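Local coordinates for hydrogenase maturation protease (Wolinella succinogenes, PDB 3PU6), which is uncharacterised but probably acts as an endopeptidase that matures hydrogenase, at residues L126-G129 with A130-A134. Residues are numbered along the deposited sequence; the frame is centred on the assembly and turned at random.
Sequences LSQG and ASDSA
The hydroxyl of Ser127 reaches forward to the backbone amide of Ala130 in the first turn of helix 128-147, a worked example of how a serine closes the start of a helix. With chi1 at 63°, OG sits between its own backbone N and carbonyl carbon and faces the amide three residues on. Ala130 N donates to Ser127 OG over 3.3 Å, long but nearly straight. The hydroxyl is also hydrogen-bonded to Asp17, which also touches the side chains of Ala130 and Leu126. Replacing Ser127 by alanine removes the hydroxyl, which would probably leave the amide of Ala130 without its capping acceptor and Asp17 without this partner.

The carbonyl of the capping residue begins the i to i+4 backbone bonds of the alpha helix: Ser131 N reaches Ser127 O at 2.8 Å, and the amides of Asp132 and Ser133 follow on Gln128 O and Gly129 O. On the exposed side, Gln128 and Asp132 pair one turn apart. The glutamine chain leaves with CG anti to its backbone N (chi1 -174°) and then bends at chi2, which brings Gln128 NE2 round to Asp132 OD1 at 2.8 Å. The carboxylate oxygen lies in the plane of the amide, yet the donor arrives from above the carboxylate plane, the two flat groups being turned 42° apart. Away from this polar edge, Leu126 CD1 lies 3.9 Å from Ser131 CA, and the leucine also touches Ala23 of helix 20-31, so an apolar residue just before the cap bridges two helices. Together these features make a serine N-cap followed by an i to i+4 side-chain bond, at the start of the C-terminal helix of this mixed-sheet alpha/beta fold.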
loop_
_atom_site.group_PDB
_atom_site.type_symbol
_atom_site.label_atom_id
_atom_site.label_comp_id
_atom_site.label_asym_id
_atom_site.label_seq_id
_atom_site.Cartn_x
_atom_site.Cartn_y
_atom_site.Cartn_z
ATOM N N LEU A 126 -11.159 -11.158 4.975
ATOM C CA LEU A 126 -11.749 -9.840 4.814
ATOM C C LEU A 126 -13.257 -9.879 4.955
ATOM O O LEU A 126 -13.880 -10.913 4.733
ATOM C CB LEU A 126 -11.399 -9.289 3.435
ATOM C CG LEU A 126 -9.910 -9.184 3.118
ATOM C CD1 LEU A 126 -9.701 -8.420 1.833
ATOM C CD2 LEU A 126 -9.156 -8.532 4.289
ATOM N N SER A 127 -13.832 -8.746 5.347
ATOM C CA SER A 127 -15.279 -8.544 5.319
ATOM C C SER A 127 -15.660 -8.150 3.902
ATOM O O SER A 127 -14.817 -7.673 3.146
ATOM C CB SER A 127 -15.676 -7.437 6.287
ATOM O OG SER A 127 -15.099 -6.200 5.913
ATOM N N GLN A 128 -16.923 -8.332 3.533
ATOM C CA GLN A 128 -17.334 -8.020 2.170
ATOM C C GLN A 128 -16.894 -6.607 1.816
ATOM O O GLN A 128 -16.297 -6.384 0.756
ATOM C CB GLN A 128 -18.846 -8.204 1.975
ATOM C CG GLN A 128 -19.316 -8.025 0.521
ATOM C CD GLN A 128 -18.720 -9.054 -0.439
ATOM O OE1 GLN A 128 -18.946 -10.253 -0.289
ATOM N NE2 GLN A 128 -17.967 -8.584 -1.436
ATOM N N GLY A 129 -17.165 -5.665 2.720
ATOM C CA GLY A 129 -16.765 -4.279 2.541
ATOM C C GLY A 129 -15.287 -4.080 2.239
ATOM O O GLY A 129 -14.926 -3.473 1.225
ATOM N N ALA A 130 -14.422 -4.585 3.119
ATOM C CA ALA A 130 -12.978 -4.494 2.902
ATOM C C ALA A 130 -12.548 -5.185 1.600
ATOM O O ALA A 130 -11.709 -4.677 0.875
ATOM C CB ALA A 130 -12.218 -5.061 4.089
ATOM N N SER A 131 -13.127 -6.342 1.318
ATOM C CA SER A 131 -12.894 -7.023 0.045
ATOM C C SER A 131 -13.216 -6.132 -1.159
ATOM O O SER A 131 -12.384 -5.942 -2.043
ATOM C CB SER A 131 -13.709 -8.307 -0.029
ATOM O OG SER A 131 -13.787 -8.762 -1.366
ATOM N N ASP A 132 -14.424 -5.588 -1.193
ATOM C CA ASP A 132 -14.788 -4.636 -2.232
ATOM C C ASP A 132 -13.757 -3.515 -2.321
ATOM O O ASP A 132 -13.292 -3.171 -3.409
ATOM C CB ASP A 132 -16.182 -4.049 -1.968
ATOM C CG ASP A 132 -17.303 -5.082 -2.102
ATOM O OD1 ASP A 132 -17.062 -6.198 -2.625
ATOM O OD2 ASP A 132 -18.435 -4.776 -1.667
ATOM N N SER A 133 -13.411 -2.954 -1.163
ATOM C CA SER A 133 -12.420 -1.880 -1.050
ATOM C C SER A 133 -11.092 -2.194 -1.724
ATOM O O SER A 133 -10.470 -1.314 -2.311
ATOM C CB SER A 133 -12.151 -1.564 0.418
ATOM O OG SER A 133 -13.264 -0.938 1.018
ATOM N N ALA A 134 -10.644 -3.443 -1.608
ATOM C CA ALA A 134 -9.390 -3.865 -2.222
ATOM C C ALA A 134 -9.487 -3.841 -3.752
ATOM O O ALA A 134 -8.571 -3.393 -4.429
ATOM C CB ALA A 134 -8.985 -5.238 -1.726
#